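Local coordinates for D-isomer specific 2-hydroxyacid dehydrogenase family protein (Aeromonas salmonicida subsp. salmonicida, PDB 3HG7), which probably catalyses NAD-dependent oxidation and reduction of D-2-hydroxyacids and their 2-oxoacid counterparts, at residues A[40-45]-A[62-67]; A[70-75]-A[294-299]; A[158-161]-A[165-168]. The protein carries 1 engineered substitution. All coordinates share one frame; numbering follows the deposited sequence.

Interaction 1 of 3, residues A[40-45]-A[62-67]; sequences DAEKLI and LAKANK
I45 and A65 meet at the buried end of this contact, where the CG1 branch of the isoleucine lies 3.6 Å from CB of A65 and CD1 continues past the same methyl. CG1 stands anti to the backbone N (chi1 -175°), which directs the longer branch at the alanine and leaves the other methyl, CG2, to rest 3.7 Å from CB of K64. A branched side chain can thus touch two consecutive residues, and the short A65, at the centre of an inverse gamma turn, lets the loop come close. I45 also packs on L9 of strand 6-11, so the contact fastens the loop leading into strand 70-73 to helix 38-44 of the parallel sheet domain that contains both strands. Toward solvent the contact loosens into long polar arms. K64, extended beyond CG, reaches across to E42, and its NZ forms a salt bridge with OE1 at 2.8 Å, approaching from above the carboxylate plane. The other carboxylate oxygen, OE2, is bonded to Q38. One water accepts from K64 NZ and donates to E42 O; a second donates to I45 O at 2.6 Å and accepts from K67 N.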
loop_
_atom_site.group_PDB
_atom_site.type_symbol
_atom_site.label_atom_id
_atom_site.label_comp_id
_atom_site.label_asym_id
_atom_site.label_seq_id
_atom_site.Cartn_x
_atom_site.Cartn_y
_atom_site.Cartn_z
ATOM N N ASP A 40 -8.662 22.592 16.640
ATOM C CA ASP A 40 -8.154 22.206 17.966
ATOM C C ASP A 40 -6.666 21.921 17.903
ATOM O O ASP A 40 -5.921 22.231 18.842
ATOM C CB ASP A 40 -8.886 20.978 18.530
ATOM C CG ASP A 40 -10.286 21.290 19.012
ATOM O OD1 ASP A 40 -10.660 22.484 19.090
ATOM O OD2 ASP A 40 -11.024 20.327 19.315
ATOM N N ALA A 41 -6.206 21.357 16.794
ATOM C CA ALA A 41 -4.774 21.073 16.652
ATOM C C ALA A 41 -3.919 22.338 16.601
ATOM O O ALA A 41 -2.783 22.348 17.100
ATOM C CB ALA A 41 -4.527 20.216 15.450
ATOM N N GLU A 42 -4.458 23.410 16.006
ATOM C CA GLU A 42 -3.739 24.703 15.925
ATOM C C GLU A 42 -3.225 25.165 17.253
ATOM O O GLU A 42 -2.132 25.725 17.336
ATOM C CB GLU A 42 -4.641 25.828 15.364
ATOM C CG GLU A 42 -5.244 25.554 14.009
ATOM C CD GLU A 42 -4.323 25.843 12.832
ATOM O OE1 GLU A 42 -3.146 26.205 13.042
ATOM O OE2 GLU A 42 -4.787 25.707 11.670
ATOM N N LYS A 43 -4.040 24.971 18.287
ATOM C CA LYS A 43 -3.729 25.419 19.604
ATOM C C LYS A 43 -2.729 24.533 20.311
ATOM O O LYS A 43 -2.108 24.967 21.278
ATOM C CB LYS A 43 -5.000 25.524 20.454
ATOM C CG LYS A 43 -6.106 26.319 19.769
ATOM C CD LYS A 43 -7.277 26.552 20.693
ATOM C CE LYS A 43 -8.322 27.407 19.997
ATOM N NZ LYS A 43 -9.678 26.827 20.212
ATOM N N LEU A 44 -2.583 23.301 19.841
ATOM C CA LEU A 44 -1.844 22.294 20.601
ATOM C C LEU A 44 -0.533 21.857 19.989
ATOM O O LEU A 44 0.337 21.399 20.715
ATOM C CB LEU A 44 -2.708 21.048 20.846
ATOM C CG LEU A 44 -4.003 21.267 21.641
ATOM C CD1 LEU A 44 -4.781 19.978 21.628
ATOM C CD2 LEU A 44 -3.669 21.671 23.078
ATOM N N ILE A 45 -0.368 22.013 18.683
ATOM C CA ILE A 45 0.757 21.347 18.020
ATOM C C ILE A 45 2.102 21.938 18.428
ATOM O O ILE A 45 3.110 21.212 18.504
ATOM C CB ILE A 45 0.624 21.320 16.494
ATOM C CG1 ILE A 45 1.781 20.503 15.910
ATOM C CG2 ILE A 45 0.550 22.760 15.929
ATOM C CD1 ILE A 45 1.461 19.663 14.785
ATOM N N LEU A 62 2.406 21.701 10.361
ATOM C CA LEU A 62 3.816 21.390 10.662
ATOM C C LEU A 62 4.691 22.608 10.933
ATOM O O LEU A 62 5.583 22.530 11.784
ATOM C CB LEU A 62 4.483 20.527 9.582
ATOM C CG LEU A 62 4.465 19.026 9.828
ATOM C CD1 LEU A 62 5.230 18.329 8.720
ATOM C CD2 LEU A 62 5.065 18.672 11.166
ATOM N N ALA A 63 4.452 23.723 10.225
ATOM C CA ALA A 63 5.253 24.947 10.486
ATOM C C ALA A 63 5.110 25.452 11.911
ATOM O O ALA A 63 6.002 26.152 12.392
ATOM C CB ALA A 63 4.924 26.071 9.502
ATOM N N LYS A 64 4.017 25.098 12.596
ATOM C CA LYS A 64 3.796 25.476 14.017
ATOM C C LYS A 64 4.395 24.492 15.044
ATOM O O LYS A 64 4.431 24.800 16.261
ATOM C CB LYS A 64 2.293 25.602 14.305
ATOM C CG LYS A 64 1.643 26.762 13.547
ATOM C CD LYS A 64 0.242 27.030 14.023
ATOM C CE LYS A 64 -0.318 28.293 13.364
ATOM N NZ LYS A 64 -1.763 28.536 13.721
ATOM N N ALA A 65 4.871 23.349 14.545
ATOM C CA ALA A 65 5.350 22.250 15.381
ATOM C C ALA A 65 6.800 22.495 15.838
ATOM O O ALA A 65 7.709 21.706 15.537
ATOM C CB ALA A 65 5.188 20.864 14.659
ATOM N N ASN A 66 6.993 23.597 16.569
ATOM C CA ASN A 66 8.346 24.052 16.894
ATOM C C ASN A 66 9.025 23.373 18.094
ATOM O O ASN A 66 10.180 23.703 18.435
ATOM C CB ASN A 66 8.364 25.571 16.988
ATOM C CG ASN A 66 8.091 26.214 15.645
ATOM O OD1 ASN A 66 8.772 25.926 14.661
ATOM N ND2 ASN A 66 7.089 27.078 15.593
ATOM N N LYS A 67 8.324 22.421 18.708
ATOM C CA LYS A 67 8.934 21.548 19.715
ATOM C C LYS A 67 9.054 20.117 19.201
ATOM O O LYS A 67 9.476 19.208 19.934
ATOM C CB LYS A 67 8.090 21.563 20.971
ATOM C CG LYS A 67 8.263 22.847 21.798
ATOM C CD LYS A 67 7.416 22.699 23.040
ATOM C CE LYS A 67 7.588 23.822 24.062
ATOM N NZ LYS A 67 7.038 23.197 25.327
HETATM O O HOH W 1 -1.620 28.507 16.858
HETATM O O HOH W 2 5.677 21.005 18.252
#

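Interaction 2 of 3, residues A[70-75]-A[294-299]; sequences WFQSTY and VRNYIR
Strand 70-73 and helix 294-299 run nearly antiparallel, their axes 163° apart in direction and 10.6 Å from each other at closest approach, so that W70 and Q72, alternate residues on one face of the strand, point at N296 and Y297. The arrangement is a helix laid on a parallel alpha/beta sheet: strand 70-73 lies between strands 50-53 and 91-93, and the helix, 286-301, comes from near the end of the chain. W70 suits the gap because its large indole spans it. With CG anti to the backbone N (chi1 170°), the six-membered ring reaches the helix, CZ2 lying 3.4 Å from CB of N296 and CH2 3.6 Å from the backbone N of Y297. CZ3 lies near the plane of the tyrosine ring at its edge, though its side-chain contact is with CB. F293 and F300 also meet the indole, while its NE1 bonds to T93. Beside this apolar patch, the amides of Q72 and N296 meet nearly coplanar, joined by one bond; each can both donate and accept. Both are buried, and every side-chain polar atom of the two has a partner: Q72 OE1 also accepts from T93, Q72 NE2 bonds to S73 O and N94 O, and N296 OD1 takes R299 NH1 and the backbone N of D307. These bonds restrain both amides against flipping. Between them, N296 ND2 donates to Q72 OE1 at 3.2 Å, in the carbonyl plane and with an N-H...O angle of 159°.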
loop_
_atom_site.group_PDB
_atom_site.type_symbol
_atom_site.label_atom_id
_atom_site.label_comp_id
_atom_site.label_asym_id
_atom_site.label_seq_id
_atom_site.Cartn_x
_atom_site.Cartn_y
_atom_site.Cartn_z
ATOM N N TRP A 70 9.934 14.016 17.067
ATOM C CA TRP A 70 9.590 12.747 16.398
ATOM C C TRP A 70 8.097 12.664 16.001
ATOM O O TRP A 70 7.186 12.861 16.809
ATOM C CB TRP A 70 10.010 11.553 17.250
ATOM C CG TRP A 70 9.493 10.246 16.775
ATOM C CD1 TRP A 70 9.452 9.777 15.480
ATOM C CD2 TRP A 70 8.900 9.237 17.586
ATOM N NE1 TRP A 70 8.872 8.545 15.456
ATOM C CE2 TRP A 70 8.508 8.195 16.733
ATOM C CE3 TRP A 70 8.632 9.130 18.957
ATOM C CZ2 TRP A 70 7.858 7.038 17.202
ATOM C CZ3 TRP A 70 8.002 7.985 19.427
ATOM C CH2 TRP A 70 7.631 6.945 18.548
ATOM N N PHE A 71 7.887 12.385 14.722
ATOM C CA PHE A 71 6.538 12.226 14.127
ATOM C C PHE A 71 6.451 10.791 13.631
ATOM O O PHE A 71 7.199 10.370 12.744
ATOM C CB PHE A 71 6.432 13.207 12.959
ATOM C CG PHE A 71 5.123 13.177 12.195
ATOM C CD1 PHE A 71 4.123 12.267 12.474
ATOM C CD2 PHE A 71 4.963 14.040 11.124
ATOM C CE1 PHE A 71 2.919 12.237 11.689
ATOM C CE2 PHE A 71 3.790 14.023 10.355
ATOM C CZ PHE A 71 2.783 13.101 10.649
ATOM N N GLN A 72 5.567 10.028 14.248
ATOM C CA GLN A 72 5.208 8.696 13.777
ATOM C C GLN A 72 3.980 8.835 12.871
ATOM O O GLN A 72 2.872 9.155 13.364
ATOM C CB GLN A 72 4.852 7.784 14.940
ATOM C CG GLN A 72 4.341 6.378 14.506
ATOM C CD GLN A 72 5.415 5.561 13.832
ATOM O OE1 GLN A 72 6.493 5.305 14.413
ATOM N NE2 GLN A 72 5.149 5.150 12.584
ATOM N N SER A 73 4.189 8.623 11.577
ATOM C CA SER A 73 3.074 8.535 10.603
ATOM C C SER A 73 2.275 7.248 10.811
ATOM O O SER A 73 2.831 6.209 11.139
ATOM C CB SER A 73 3.583 8.601 9.159
ATOM O OG SER A 73 2.526 8.301 8.234
ATOM N N THR A 74 0.955 7.320 10.630
ATOM C CA THR A 74 0.108 6.129 10.771
ATOM C C THR A 74 0.001 5.442 9.433
ATOM O O THR A 74 -0.606 4.370 9.316
ATOM C CB THR A 74 -1.359 6.519 11.219
ATOM O OG1 THR A 74 -1.882 7.502 10.316
ATOM C CG2 THR A 74 -1.365 7.075 12.599
ATOM N N TYR A 75 0.576 6.058 8.412
ATOM C CA TYR A 75 0.511 5.512 7.058
ATOM C C TYR A 75 1.898 5.145 6.578
ATOM O O TYR A 75 2.923 5.736 6.971
ATOM C CB TYR A 75 -0.033 6.553 6.076
ATOM C CG TYR A 75 -1.497 6.811 6.090
ATOM C CD1 TYR A 75 -2.368 5.990 6.799
ATOM C CD2 TYR A 75 -2.030 7.875 5.349
ATOM C CE1 TYR A 75 -3.749 6.214 6.768
ATOM C CE2 TYR A 75 -3.406 8.105 5.321
ATOM C CZ TYR A 75 -4.246 7.269 6.033
ATOM O OH TYR A 75 -5.603 7.458 6.015
ATOM N N VAL A 294 4.800 2.315 20.342
ATOM C CA VAL A 294 5.373 2.061 21.668
ATOM C C VAL A 294 6.800 1.477 21.604
ATOM O O VAL A 294 7.645 1.857 22.412
ATOM C CB VAL A 294 4.410 1.190 22.525
ATOM C CG1 VAL A 294 5.095 0.648 23.781
ATOM C CG2 VAL A 294 3.167 1.995 22.863
ATOM N N ARG A 295 7.086 0.600 20.639
ATOM C CA ARG A 295 8.457 0.067 20.501
ATOM C C ARG A 295 9.417 1.199 20.101
ATOM O O ARG A 295 10.509 1.312 20.642
ATOM C CB ARG A 295 8.537 -1.134 19.519
ATOM C CG ARG A 295 7.872 -2.427 20.005
ATOM C CD ARG A 295 8.169 -3.641 19.074
ATOM N NE ARG A 295 8.295 -3.245 17.669
ATOM C CZ ARG A 295 7.423 -3.546 16.706
ATOM N NH1 ARG A 295 7.635 -3.115 15.465
ATOM N NH2 ARG A 295 6.344 -4.271 16.980
ATOM N N ASN A 296 8.984 2.047 19.166
ATOM C CA ASN A 296 9.771 3.209 18.764
ATOM C C ASN A 296 9.919 4.225 19.888
ATOM O O ASN A 296 10.962 4.859 20.017
ATOM C CB ASN A 296 9.176 3.867 17.513
ATOM C CG ASN A 296 9.864 3.415 16.213
ATOM O OD1 ASN A 296 10.975 2.856 16.221
ATOM N ND2 ASN A 296 9.217 3.699 15.091
ATOM N N TYR A 297 8.890 4.365 20.716
ATOM C CA TYR A 297 8.951 5.287 21.855
ATOM C C TYR A 297 10.059 4.880 22.834
ATOM O O TYR A 297 10.863 5.715 23.262
ATOM C CB TYR A 297 7.592 5.374 22.563
ATOM C CG TYR A 297 7.611 6.281 23.770
ATOM C CD1 TYR A 297 7.514 7.657 23.627
ATOM C CD2 TYR A 297 7.697 5.756 25.055
ATOM C CE1 TYR A 297 7.533 8.486 24.738
ATOM C CE2 TYR A 297 7.716 6.562 26.165
ATOM C CZ TYR A 297 7.645 7.931 26.008
ATOM O OH TYR A 297 7.663 8.765 27.107
ATOM N N ILE A 298 10.108 3.595 23.169
ATOM C CA ILE A 298 11.210 3.064 24.008
ATOM C C ILE A 298 12.606 3.369 23.449
ATOM O O ILE A 298 13.495 3.761 24.206
ATOM C CB ILE A 298 11.085 1.543 24.259
ATOM C CG1 ILE A 298 9.730 1.170 24.866
ATOM C CG2 ILE A 298 12.262 1.031 25.140
ATOM C CD1 ILE A 298 9.327 1.938 26.099
ATOM N N ARG A 299 12.801 3.197 22.143
ATOM C CA ARG A 299 14.085 3.543 21.507
ATOM C C ARG A 299 14.313 5.055 21.569
ATOM O O ARG A 299 15.380 5.537 21.968
ATOM C CB ARG A 299 14.113 3.066 20.044
ATOM C CG ARG A 299 14.114 1.537 19.809
ATOM C CD ARG A 299 13.449 1.249 18.466
ATOM N NE ARG A 299 13.386 -0.178 18.131
ATOM C CZ ARG A 299 12.434 -0.742 17.389
ATOM N NH1 ARG A 299 11.426 -0.021 16.890
ATOM N NH2 ARG A 299 12.475 -2.049 17.146
#

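Interaction 3 of 3, residues A[158-161]-A[165-168]; sequences TGKH and KVLG
V166 turns one methyl, CG2, onto the last turn of helix 150-161, where it lies 3.7 Å from the backbone N of K160, 4.0 Å from CG of the same lysine and 4.0 Å from the carbonyl carbon of G159. The other methyl, CG1, is anti to the backbone N (chi1 -172°), which leaves CG2 as the branch facing the helix. G159 suits this place because it has no side chain: a beta carbon there would point at the strand and come very near CG2, so the bare backbone allows the valine to sit close. A beta-branched residue is equally apt in the strand, placing a compact apolar group against the helix backbone.

K160 covers the outer edge of this apolar contact. Its chain crosses V166 obliquely and is bent at chi2, chi3 and chi4, bringing NZ back over the start of the strand, 3.9 Å from CA of K165. D180, just before strand 181-183, probably accounts for this path: OD1 forms a salt bridge with K160 NZ, while OD2 accepts from the backbone N of V166. M164 O adds a weak hydrogen bond to the ammonium group.

Further out, the two segments belong to the beta-alpha-beta unit of strand 142-146, helix 150-161 and strand 165-169, the crossover of a Rossmann-type NAD-binding domain. Strand 165-169 is bonded to strand 142-146, with K165 paired to R141 and L143.

K165 NZ lies 5.3 Å from K160 NZ and makes a long, weak ion pair with D180 OD2. Both ammonium groups are thus gathered near the D180 carboxylate, K160 closely and K165 only weakly, which would probably favour its anionic form.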
loop_
_atom_site.group_PDB
_atom_site.type_symbol
_atom_site.label_atom_id
_atom_site.label_comp_id
_atom_site.label_asym_id
_atom_site.label_seq_id
_atom_site.Cartn_x
_atom_site.Cartn_y
_atom_site.Cartn_z
ATOM N N THR A 158 1.382 -17.110 -0.079
ATOM C CA THR A 158 -0.011 -17.405 -0.413
ATOM C C THR A 158 -0.150 -18.013 -1.803
ATOM O O THR A 158 -0.894 -18.974 -1.971
ATOM C CB THR A 158 -0.928 -16.179 -0.243
ATOM O OG1 THR A 158 -0.606 -15.539 0.996
ATOM C CG2 THR A 158 -2.413 -16.606 -0.244
ATOM N N GLY A 159 0.557 -17.482 -2.799
ATOM C CA GLY A 159 0.516 -18.113 -4.130
ATOM C C GLY A 159 1.007 -19.556 -4.113
ATOM O O GLY A 159 0.358 -20.449 -4.675
ATOM N N LYS A 160 2.133 -19.793 -3.444
ATOM C CA LYS A 160 2.679 -21.140 -3.315
ATOM C C LYS A 160 1.685 -22.056 -2.596
ATOM O O LYS A 160 1.506 -23.202 -2.991
ATOM C CB LYS A 160 4.073 -21.132 -2.640
ATOM C CG LYS A 160 5.221 -21.263 -3.654
ATOM C CD LYS A 160 5.633 -22.750 -3.854
ATOM C CE LYS A 160 5.756 -23.203 -5.319
ATOM N NZ LYS A 160 6.367 -22.175 -6.189
ATOM N N HIS A 161 1.014 -21.530 -1.577
ATOM C CA HIS A 161 -0.061 -22.252 -0.895
ATOM C C HIS A 161 -1.152 -22.681 -1.885
ATOM O O HIS A 161 -1.684 -23.798 -1.795
ATOM C CB HIS A 161 -0.715 -21.402 0.193
ATOM C CG HIS A 161 -1.887 -22.074 0.824
ATOM N ND1 HIS A 161 -1.752 -23.126 1.710
ATOM C CD2 HIS A 161 -3.215 -21.940 0.598
ATOM C CE1 HIS A 161 -2.952 -23.551 2.067
ATOM N NE2 HIS A 161 -3.855 -22.860 1.392
ATOM N N LYS A 165 3.147 -21.251 -9.321
ATOM C CA LYS A 165 4.558 -20.937 -9.466
ATOM C C LYS A 165 4.689 -19.481 -9.055
ATOM O O LYS A 165 3.791 -18.673 -9.354
ATOM C CB LYS A 165 5.034 -21.122 -10.914
ATOM C CG LYS A 165 5.067 -22.583 -11.389
ATOM C CD LYS A 165 6.028 -22.841 -12.593
ATOM C CE LYS A 165 7.372 -22.034 -12.550
ATOM N NZ LYS A 165 8.078 -21.913 -11.222
ATOM N N VAL A 166 5.773 -19.151 -8.344
ATOM C CA VAL A 166 5.969 -17.771 -7.865
ATOM C C VAL A 166 7.335 -17.219 -8.247
ATOM O O VAL A 166 8.381 -17.718 -7.786
ATOM C CB VAL A 166 5.683 -17.580 -6.334
ATOM C CG1 VAL A 166 5.728 -16.115 -5.983
ATOM C CG2 VAL A 166 4.278 -18.117 -5.954
ATOM N N LEU A 167 7.308 -16.206 -9.113
ATOM C CA LEU A 167 8.511 -15.527 -9.555
ATOM C C LEU A 167 8.509 -14.103 -9.028
ATOM O O LEU A 167 7.470 -13.432 -9.034
ATOM C CB LEU A 167 8.580 -15.466 -11.072
ATOM C CG LEU A 167 8.469 -16.738 -11.914
ATOM C CD1 LEU A 167 8.509 -16.381 -13.391
ATOM C CD2 LEU A 167 9.538 -17.774 -11.585
ATOM N N GLY A 168 9.677 -13.640 -8.602
ATOM C CA GLY A 168 9.804 -12.282 -8.073
ATOM C C GLY A 168 10.732 -11.431 -8.908
ATOM O O GLY A 168 11.629 -11.946 -9.580
#

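From the N terminus, interaction 1 comes first, closing a short loop of 16 residues between helix 38-44 and the segment leading into strand 70-73. Interaction 2 opens soon afterwards on that strand and closes only at helix 286-301, a span of 218 residues that joins the five-stranded parallel sheet to a helix near the C terminus. Within this span lies the whole of interaction 3, whose segments, with three residues between them, join the end of helix 150-161 to strand 165-169 of the seven-stranded Rossmann-type sheet. None of the loops cross. Interactions 1 and 3 lie on opposite sides of the chain's centre, their centres about 47 Å apart.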